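Local coordinates for protein nicotinate phosphoribosyltransferase (Porphyromonas gingivalis, PDB 2IM5) that probably makes nicotinate mononucleotide from nicotinate and phosphoribosyl diphosphate at the expense of ATP, a step of NAD biosynthesis, at residues L308-A313 / G331-N336. Residues are numbered along the deposited sequence; the frame is centred on the assembly and turned at random.
Sequences LTPQRA and GTNLTN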
ATOM      1  N   LEU A 308       4.471   5.172 -11.282  1.00 27.81           N
ATOM      2  CA  LEU A 308       5.382   6.223 -11.698  1.00 28.11           C
ATOM      3  C   LEU A 308       6.784   5.788 -12.093  1.00 28.42           C
ATOM      4  O   LEU A 308       7.246   4.694 -11.741  1.00 28.26           O
ATOM      5  CB  LEU A 308       5.503   7.262 -10.584  1.00 27.64           C
ATOM      6  CG  LEU A 308       4.234   7.999 -10.170  1.00 27.72           C
ATOM      7  CD1 LEU A 308       4.526   8.884  -8.975  1.00 26.96           C
ATOM      8  CD2 LEU A 308       3.722   8.830 -11.341  1.00 28.94           C
ATOM      9  N   THR A 309       7.439   6.676 -12.837  1.00 28.44           N
ATOM     10  CA  THR A 309       8.823   6.519 -13.262  1.00 27.69           C
ATOM     11  C   THR A 309       9.406   7.871 -12.868  1.00 28.36           C
ATOM     12  O   THR A 309       8.669   8.851 -12.741  1.00 27.03           O
ATOM     13  CB  THR A 309       8.967   6.351 -14.790  1.00 27.77           C
ATOM     14  OG1 THR A 309       8.562   7.559 -15.448  1.00 25.73           O
ATOM     15  CG2 THR A 309       8.127   5.188 -15.282  1.00 26.92           C
ATOM     16  N   PRO A 310      10.722   7.943 -12.644  1.00 29.44           N
ATOM     17  CA  PRO A 310      11.299   9.233 -12.266  1.00 29.80           C
ATOM     18  C   PRO A 310      10.915  10.344 -13.246  1.00 29.99           C
ATOM     19  O   PRO A 310      10.554  11.450 -12.839  1.00 28.91           O
ATOM     20  CB  PRO A 310      12.794   8.941 -12.256  1.00 30.93           C
ATOM     21  CG  PRO A 310      12.832   7.519 -11.764  1.00 30.37           C
ATOM     22  CD  PRO A 310      11.728   6.868 -12.568  1.00 29.50           C
ATOM     23  N   GLN A 311      10.969  10.039 -14.536  1.00 30.54           N
ATOM     24  CA  GLN A 311      10.637  11.025 -15.552  1.00 32.13           C
ATOM     25  C   GLN A 311       9.187  11.483 -15.474  1.00 31.94           C
ATOM     26  O   GLN A 311       8.897  12.666 -15.625  1.00 31.83           O
ATOM     27  CB  GLN A 311      10.929  10.471 -16.948  1.00 34.63           C
ATOM     28  CG  GLN A 311      10.722  11.491 -18.065  1.00 38.27           C
ATOM     29  CD  GLN A 311      11.435  12.817 -17.798  1.00 40.30           C
ATOM     30  OE1 GLN A 311      12.634  12.847 -17.490  1.00 42.10           O
ATOM     31  NE2 GLN A 311      10.697  13.922 -17.920  1.00 40.77           N
ATOM     32  N   ARG A 312       8.271  10.549 -15.249  1.00 31.83           N
ATOM     33  CA  ARG A 312       6.865  10.904 -15.140  1.00 32.69           C
ATOM     34  C   ARG A 312       6.643  11.783 -13.905  1.00 30.94           C
ATOM     35  O   ARG A 312       5.792  12.675 -13.908  1.00 31.69           O
ATOM     36  CB  ARG A 312       6.003   9.645 -15.040  1.00 36.27           C
ATOM     37  CG  ARG A 312       4.519   9.939 -14.947  1.00 43.40           C
ATOM     38  CD  ARG A 312       3.942  10.364 -16.287  1.00 49.30           C
ATOM     39  NE  ARG A 312       3.896   9.245 -17.231  1.00 55.41           N
ATOM     40  CZ  ARG A 312       3.376   9.312 -18.458  1.00 58.68           C
ATOM     41  NH1 ARG A 312       2.851  10.449 -18.909  1.00 59.69           N
ATOM     42  NH2 ARG A 312       3.374   8.234 -19.238  1.00 59.44           N
ATOM     43  N   ALA A 313       7.409  11.526 -12.849  1.00 28.55           N
ATOM     44  CA  ALA A 313       7.294  12.310 -11.626  1.00 27.82           C
ATOM     45  C   ALA A 313       7.685  13.759 -11.920  1.00 26.62           C
ATOM     46  O   ALA A 313       7.038  14.703 -11.451  1.00 23.11           O
ATOM     47  CB  ALA A 313       8.197  11.730 -10.538  1.00 27.46           C
ATOM     48  N   GLY A 331       7.242   2.833  -7.140  1.00 24.34           N
ATOM     49  CA  GLY A 331       7.330   1.424  -6.809  1.00 24.45           C
ATOM     50  C   GLY A 331       8.149   0.489  -7.679  1.00 25.82           C
ATOM     51  O   GLY A 331       9.380   0.490  -7.637  1.00 26.30           O
ATOM     52  N   THR A 332       7.449  -0.320  -8.464  1.00 25.55           N
ATOM     53  CA  THR A 332       8.067  -1.317  -9.321  1.00 27.44           C
ATOM     54  C   THR A 332       9.189  -0.816 -10.238  1.00 26.57           C
ATOM     55  O   THR A 332      10.111  -1.570 -10.550  1.00 27.67           O
ATOM     56  CB  THR A 332       6.985  -2.050 -10.153  1.00 28.86           C
ATOM     57  OG1 THR A 332       7.496  -3.317 -10.583  1.00 33.76           O
ATOM     58  CG2 THR A 332       6.586  -1.233 -11.364  1.00 29.38           C
ATOM     59  N   ASN A 333       9.125   0.440 -10.673  1.00 26.26           N
ATOM     60  CA  ASN A 333      10.178   0.976 -11.528  1.00 25.19           C
ATOM     61  C   ASN A 333      11.528   0.922 -10.821  1.00 25.57           C
ATOM     62  O   ASN A 333      12.572   0.861 -11.467  1.00 26.49           O
ATOM     63  CB  ASN A 333       9.877   2.418 -11.928  1.00 24.20           C
ATOM     64  CG  ASN A 333      11.032   3.066 -12.681  1.00 27.44           C
ATOM     65  OD1 ASN A 333      12.001   3.534 -12.079  1.00 27.39           O
ATOM     66  ND2 ASN A 333      10.940   3.077 -14.009  1.00 27.68           N
ATOM     67  N   LEU A 334      11.505   0.935  -9.492  1.00 24.03           N
ATOM     68  CA  LEU A 334      12.733   0.895  -8.711  1.00 23.42           C
ATOM     69  C   LEU A 334      13.086  -0.500  -8.208  1.00 23.50           C
ATOM     70  O   LEU A 334      14.236  -0.917  -8.284  1.00 25.48           O
ATOM     71  CB  LEU A 334      12.623   1.839  -7.501  1.00 22.70           C
ATOM     72  CG  LEU A 334      12.438   3.342  -7.751  1.00 22.13           C
ATOM     73  CD1 LEU A 334      12.297   4.082  -6.432  1.00 18.34           C
ATOM     74  CD2 LEU A 334      13.636   3.877  -8.525  1.00 24.24           C
ATOM     75  N   THR A 335      12.093  -1.227  -7.702  1.00 22.52           N
ATOM     76  CA  THR A 335      12.342  -2.548  -7.126  1.00 22.87           C
ATOM     77  C   THR A 335      12.283  -3.740  -8.075  1.00 22.47           C
ATOM     78  O   THR A 335      12.605  -4.859  -7.684  1.00 21.12           O
ATOM     79  CB  THR A 335      11.366  -2.815  -5.976  1.00 22.24           C
ATOM     80  OG1 THR A 335      10.039  -2.894  -6.507  1.00 22.24           O
ATOM     81  CG2 THR A 335      11.429  -1.678  -4.947  1.00 22.88           C
ATOM     82  N   ASN A 336      11.849  -3.515  -9.307  1.00 22.51           N
ATOM     83  CA  ASN A 336      11.792  -4.607 -10.262  1.00 24.39           C
ATOM     84  C   ASN A 336      12.087  -4.083 -11.661  1.00 24.99           C
ATOM     85  O   ASN A 336      11.193  -3.969 -12.497  1.00 24.78           O
ATOM     86  CB  ASN A 336      10.425  -5.290 -10.235  1.00 22.68           C
ATOM     87  CG  ASN A 336      10.473  -6.692 -10.806  1.00 24.33           C
ATOM     88  OD1 ASN A 336      11.275  -6.977 -11.705  1.00 23.57           O
ATOM     89  ND2 ASN A 336       9.613  -7.574 -10.301  1.00 20.20           N
TER
HETATM   90  O   HOH W   1       6.862   2.347 -10.259  1.00 23.91           O
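Asn-333 reaches from the single-turn helix 332-335 to the N-terminal end of helix 310-320, and its side chain carries every direct contact. CB points toward the other segment, and CG anti to the backbone N (chi1 173°) sets the amide against Thr-309 and Pro-310. Its two ends part company there in van der Waals contacts: OD1, hydrogen-bonded elsewhere, meets Pro-310 CD at 3.4 Å, whereas ND2 lies 3.7 Å from Thr-309 CG2, the two side chains crossing at about a right angle. Asn-333 CB rests 3.5 Å from Leu-308 O. Pro-310 is the buried, tightly packed side, backed by Leu-154 and Met-155 of helix 141-157; Thr-309 forms the looser, partly exposed side. Thr-309 also N-caps its helix, OG1 accepting from Arg-312 N at 3.0 Å. No direct hydrogen bond joins the segments; a water donates to Leu-308 O (2.8 Å) and accepts from Asn-333 N (3.0 Å), with a weak third bond from Gly-331 N. Strand 301-304, helix 310-320 and strand 325-330 form a beta-alpha-beta crossover of the barrel-like domain, and the contact lies beyond the C-terminal ends of these adjacent parallel strands; Leu-308 packs on Phe-328 of strand 325-330, Leu-334 on helices 141-157 and 173-186.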